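Local coordinates for nuclear inclusion protein A (Tobacco vein mottling virus, PDB 3MMG) that probably acts as a 3C-type cysteine protease with a chymotrypsin-like fold, cutting the viral polyprotein at specific sites, at residues A[140-145]-A[175-180]; A[42-47]-A[166-171]. The protein carries 3 engineered substitutions. All blocks are in the same frame, centred on the assembly; numbering follows the deposited sequence.

Interaction 1. Residues A[140-145]-A[175-180]; sequences WQHWIT and GSNYFV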
# COMPACT_ATOMS: atom_id res chain seq x y z
N TRP A 140 3.67 5.14 -10.83
CA TRP A 140 2.74 5.44 -11.91
C TRP A 140 1.81 6.57 -11.50
O TRP A 140 1.26 6.55 -10.38
CB TRP A 140 1.86 4.23 -12.21
CG TRP A 140 2.58 3.07 -12.82
CD1 TRP A 140 3.49 2.24 -12.22
CD2 TRP A 140 2.39 2.57 -14.15
NE1 TRP A 140 3.90 1.27 -13.11
CE2 TRP A 140 3.25 1.45 -14.30
CE3 TRP A 140 1.59 2.97 -15.24
CZ2 TRP A 140 3.32 0.71 -15.50
CZ3 TRP A 140 1.67 2.24 -16.44
CH2 TRP A 140 2.51 1.09 -16.54
N GLN A 141 1.60 7.51 -12.39
CA GLN A 141 0.68 8.60 -12.10
C GLN A 141 -0.79 8.13 -12.17
O GLN A 141 -1.15 7.28 -13.00
CB GLN A 141 0.90 9.76 -13.09
CG GLN A 141 0.16 11.04 -12.69
CD GLN A 141 0.50 12.23 -13.57
OE1 GLN A 141 1.31 12.12 -14.49
NE2 GLN A 141 -0.09 13.38 -13.27
N HIS A 142 -1.62 8.70 -11.29
CA HIS A 142 -3.06 8.51 -11.37
C HIS A 142 -3.74 9.83 -11.01
O HIS A 142 -3.09 10.75 -10.48
CB HIS A 142 -3.54 7.33 -10.47
CG HIS A 142 -3.47 7.61 -8.99
ND1 HIS A 142 -4.46 8.30 -8.33
CD2 HIS A 142 -2.56 7.25 -8.05
CE1 HIS A 142 -4.15 8.38 -7.04
NE2 HIS A 142 -3.00 7.76 -6.85
N TRP A 143 -5.03 9.92 -11.33
CA TRP A 143 -5.81 11.15 -11.13
C TRP A 143 -6.97 11.05 -10.12
O TRP A 143 -7.90 11.86 -10.18
CB TRP A 143 -6.29 11.69 -12.48
CG TRP A 143 -5.15 12.30 -13.28
CD1 TRP A 143 -4.79 13.62 -13.32
CD2 TRP A 143 -4.20 11.60 -14.10
NE1 TRP A 143 -3.69 13.79 -14.13
CE2 TRP A 143 -3.30 12.57 -14.61
CE3 TRP A 143 -4.02 10.26 -14.46
CZ2 TRP A 143 -2.25 12.23 -15.48
CZ3 TRP A 143 -2.96 9.92 -15.32
CH2 TRP A 143 -2.09 10.91 -15.81
N ILE A 144 -6.88 10.11 -9.18
CA ILE A 144 -7.93 9.91 -8.16
C ILE A 144 -7.62 10.83 -6.98
O ILE A 144 -6.51 10.82 -6.46
CB ILE A 144 -7.99 8.43 -7.68
CG1 ILE A 144 -8.24 7.49 -8.88
CG2 ILE A 144 -9.06 8.25 -6.56
CD1 ILE A 144 -7.87 6.02 -8.65
N THR A 145 -8.62 11.61 -6.59
CA THR A 145 -8.53 12.48 -5.41
C THR A 145 -8.09 11.69 -4.16
O THR A 145 -8.68 10.66 -3.83
CB THR A 145 -9.89 13.20 -5.16
OG1 THR A 145 -10.14 14.11 -6.23
CG2 THR A 145 -9.88 13.97 -3.82
N GLY A 175 -0.46 18.95 -7.17
CA GLY A 175 -1.46 17.97 -6.72
C GLY A 175 -1.52 16.66 -7.48
O GLY A 175 -2.38 15.82 -7.18
N SER A 176 -0.63 16.48 -8.47
CA SER A 176 -0.50 15.20 -9.20
C SER A 176 -0.31 14.09 -8.17
O SER A 176 0.31 14.32 -7.15
CB SER A 176 0.71 15.21 -10.14
OG SER A 176 0.54 16.11 -11.23
N ASN A 177 -0.84 12.90 -8.47
CA ASN A 177 -0.74 11.76 -7.55
C ASN A 177 -0.04 10.57 -8.19
O ASN A 177 -0.15 10.37 -9.40
CB ASN A 177 -2.14 11.31 -7.13
CG ASN A 177 -2.77 12.24 -6.15
OD1 ASN A 177 -2.09 12.91 -5.38
ND2 ASN A 177 -4.09 12.30 -6.18
N TYR A 178 0.64 9.77 -7.38
CA TYR A 178 1.39 8.62 -7.89
C TYR A 178 1.24 7.43 -6.95
O TYR A 178 1.27 7.60 -5.73
CB TYR A 178 2.88 8.94 -8.06
CG TYR A 178 3.13 10.13 -8.93
CD1 TYR A 178 3.09 11.40 -8.37
CD2 TYR A 178 3.38 10.00 -10.31
CE1 TYR A 178 3.27 12.52 -9.13
CE2 TYR A 178 3.58 11.16 -11.10
CZ TYR A 178 3.52 12.40 -10.47
OH TYR A 178 3.70 13.60 -11.13
N PHE A 179 1.05 6.26 -7.55
CA PHE A 179 1.10 5.03 -6.80
C PHE A 179 2.38 4.27 -7.11
O PHE A 179 3.04 4.54 -8.12
CB PHE A 179 -0.15 4.18 -7.02
CG PHE A 179 -0.25 3.49 -8.36
CD1 PHE A 179 0.31 2.21 -8.56
CD2 PHE A 179 -1.00 4.07 -9.41
CE1 PHE A 179 0.14 1.53 -9.77
CE2 PHE A 179 -1.19 3.38 -10.63
CZ PHE A 179 -0.61 2.13 -10.81
N VAL A 180 2.72 3.32 -6.23
CA VAL A 180 3.93 2.50 -6.45
C VAL A 180 3.45 1.11 -6.85
O VAL A 180 2.60 0.55 -6.18
CB VAL A 180 4.86 2.39 -5.19
CG1 VAL A 180 4.04 2.05 -3.91
CG2 VAL A 180 6.02 1.39 -5.43
O HOH W 1 -2.12 13.26 -11.12
O HOH W 2 3.70 13.75 -13.84
O HOH W 3 0.49 15.99 -14.55
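Three backbone hydrogen bonds hold 140-142 against 177-179. Trp140 N donates to Phe179 O at 2.8 Å, nearly along the C=O axis. Phe179 N returns a bond to Trp140 O, in the carbonyl plane. His142 N meets Asn177 O from above the carbonyl plane. Between these pairs, Gln141 and Tyr178 form the non-hydrogen-bonded pair, with CA atoms 4.3 Å apart. The strands are antiparallel neighbours in the C-terminal barrel of the chymotrypsin-like fold.

Beyond His142 side chains take over. Ile144 N donates in the ring plane to His142 ND1 (3.1 Å). His142 NE2 hydrogen-bonds His167 ND1, so both ring nitrogens are engaged and the ring's rotation is fixed. Asn177 ND2 makes a weak bond to Ile144 O, while Asn177 OD1 bonds Thr170 OG1.

With CG set over its own backbone (chi1 73°), the Phe179 ring lies alongside Trp140. It takes Trp140 CB over one face, 3.8 Å from the centroid, and His142 CD2 at its edge. The five-membered ring of Trp140 is nearly parallel to it, but the two are largely offset; Trp140 NE1 bonds Glu181 OE1. Asn177 CB lies over one face of the His142 imidazole. On the other face of the sheet, the extended Gln141 runs alongside Tyr178, with Gln141 CB 3.6 Å from Tyr178 CE2.

One water links Gln141 NE2 to the backbone atoms His142 O and Asn177 N. Another bridges Gln141 OE1 to Tyr178 OH.

Interaction 2. Residues A[42-47]-A[166-171]; sequences IANQHL and IHSLTH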
# COMPACT_ATOMS: atom_id res chain seq x y z
N ILE A 42 1.31 -5.63 4.09
CA ILE A 42 2.02 -4.98 2.99
C ILE A 42 1.73 -3.49 3.16
O ILE A 42 0.56 -3.09 3.31
CB ILE A 42 1.47 -5.46 1.64
CG1 ILE A 42 1.75 -6.96 1.40
CG2 ILE A 42 1.98 -4.58 0.50
CD1 ILE A 42 0.71 -7.64 0.51
N ALA A 43 2.79 -2.68 3.19
CA ALA A 43 2.61 -1.26 3.44
C ALA A 43 3.62 -0.45 2.65
O ALA A 43 4.50 -1.01 2.00
CB ALA A 43 2.75 -0.97 4.95
N ASN A 44 3.50 0.88 2.70
CA ASN A 44 4.57 1.74 2.17
C ASN A 44 5.80 1.67 3.07
O ASN A 44 5.67 1.64 4.29
CB ASN A 44 4.12 3.20 2.13
CG ASN A 44 2.92 3.43 1.23
OD1 ASN A 44 1.79 3.41 1.71
ND2 ASN A 44 3.16 3.60 -0.07
N GLN A 45 7.01 1.68 2.48
CA GLN A 45 8.23 1.90 3.31
C GLN A 45 8.16 3.16 4.16
O GLN A 45 8.63 3.16 5.31
CB GLN A 45 9.51 1.95 2.47
CG GLN A 45 9.91 0.58 1.95
CD GLN A 45 11.20 0.63 1.18
OE1 GLN A 45 11.95 1.58 1.29
NE2 GLN A 45 11.47 -0.41 0.40
N HIS A 46 7.53 4.21 3.64
CA HIS A 46 7.49 5.49 4.34
C HIS A 46 6.63 5.52 5.61
O HIS A 46 6.66 6.50 6.37
CB HIS A 46 7.16 6.64 3.40
CG HIS A 46 5.70 6.83 3.10
ND1 HIS A 46 5.13 6.39 1.92
CD2 HIS A 46 4.73 7.51 3.76
CE1 HIS A 46 3.86 6.76 1.89
NE2 HIS A 46 3.59 7.45 2.99
N LEU A 47 5.90 4.43 5.86
CA LEU A 47 5.27 4.22 7.16
C LEU A 47 6.32 4.27 8.28
O LEU A 47 6.00 4.67 9.39
CB LEU A 47 4.55 2.86 7.19
CG LEU A 47 3.97 2.39 8.53
CD1 LEU A 47 2.84 3.32 8.98
CD2 LEU A 47 3.49 0.97 8.32
N ILE A 166 0.06 0.43 -4.62
CA ILE A 166 -0.54 1.12 -3.49
C ILE A 166 -0.22 2.61 -3.55
O ILE A 166 0.84 3.01 -4.07
CB ILE A 166 -0.08 0.54 -2.12
CG1 ILE A 166 1.45 0.47 -2.03
CG2 ILE A 166 -0.74 -0.83 -1.91
CD1 ILE A 166 1.98 0.17 -0.60
N HIS A 167 -1.15 3.43 -3.07
CA HIS A 167 -0.94 4.88 -3.20
C HIS A 167 0.31 5.34 -2.44
O HIS A 167 0.61 4.79 -1.40
CB HIS A 167 -2.18 5.66 -2.76
CG HIS A 167 -1.98 7.14 -2.87
ND1 HIS A 167 -1.74 7.77 -4.08
CD2 HIS A 167 -1.99 8.12 -1.93
CE1 HIS A 167 -1.61 9.07 -3.87
NE2 HIS A 167 -1.73 9.30 -2.57
N SER A 168 1.04 6.35 -2.95
CA SER A 168 2.31 6.74 -2.33
C SER A 168 2.56 8.25 -2.22
O SER A 168 2.78 8.74 -1.13
CB SER A 168 3.49 6.06 -3.05
OG SER A 168 4.73 6.48 -2.49
N LEU A 169 2.54 8.95 -3.35
CA LEU A 169 3.06 10.32 -3.47
C LEU A 169 2.03 11.26 -3.98
O LEU A 169 1.11 10.87 -4.70
CB LEU A 169 4.19 10.40 -4.51
CG LEU A 169 5.50 9.66 -4.45
CD1 LEU A 169 6.27 9.96 -5.72
CD2 LEU A 169 6.28 10.11 -3.20
N THR A 170 2.26 12.54 -3.67
CA THR A 170 1.60 13.63 -4.34
C THR A 170 2.64 14.73 -4.61
O THR A 170 3.64 14.86 -3.88
CB THR A 170 0.38 14.16 -3.54
OG1 THR A 170 -0.36 15.09 -4.34
CG2 THR A 170 0.82 14.83 -2.24
N HIS A 171 2.42 15.48 -5.67
CA HIS A 171 3.28 16.62 -5.97
C HIS A 171 3.04 17.69 -4.90
O HIS A 171 1.92 17.87 -4.43
CB HIS A 171 2.93 17.13 -7.35
CG HIS A 171 3.89 18.14 -7.88
ND1 HIS A 171 3.84 19.47 -7.53
CD2 HIS A 171 4.93 18.01 -8.74
CE1 HIS A 171 4.81 20.12 -8.15
NE2 HIS A 171 5.48 19.26 -8.90
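One direct hydrogen bond crosses between 42-47 and 166-171. Asn44 ND2 donates to His167 O at 3.1 Å, with an N-H...O angle of 151°. The acceptor lies near the amide plane, but the donor sits above the carbonyl plane. Asn44 CG is anti to its own carbonyl carbon (chi1 -61°), which carries the amide across to strand 163-171. Asn44 ND2 also bonds Asp81 OD2. A backbone bond from Leu47 N to Asn44 O (3.2 Å) closes the start of the 3-10 segment.

The van der Waals contacts are few. Ile166 CD1 touches Ala43 C and Asn44 ND2, each at 3.7 Å, as the Ile166 and Asn44 side chains run past one another in opposing senses. Ser168 CB lies 3.9 Å from Asn44 ND2. His46 CE1 approaches Ser168 O at 3.8 Å.

The two segments belong to the two barrels of the chymotrypsin-like fold and meet at the cleft between them, where the peptide binds. In strand 163-171, Ser168 and Leu169 form a classic beta bulge opposite Tyr178. His46 ND1 and Ser168 OG both bond Asp81 OD2. The His46-Asp81 pair is consistent with the His and Asp of the catalytic triad in this family. His46 NE2 bonds a polar side chain of the bound peptide, and so does His167 NE2.

Three groups, Asn44 ND2, His46 ND1 and Ser168 OG, thus grip one carboxylate oxygen. This would fix the Asp81 carboxylate, favour its ionised form and orient the His46 ring.

How the interactions relate
The centres of the two interactions are about 11 Å apart, and strands 163-171 and 177-181 connect them as neighbours in one sheet. Probable backbone hydrogen bonds run from His171 N to Ser176 O (2.8 Å) and from Val180 N to Ile166 O (2.9 Å). One side-chain link is His142 NE2 to His167 ND1 at 3.0 Å. Because His142 ND1 accepts from Ile144 N, its NE2 would be the donor here. His167 NE2 would then probably carry a proton toward the peptide's polar side chain. Interaction 1 thus supplies second-shell support for this peptide-binding histidine, while interaction 2 ties the His167 backbone to the loop that carries His46, whose NE2 also reaches the peptide.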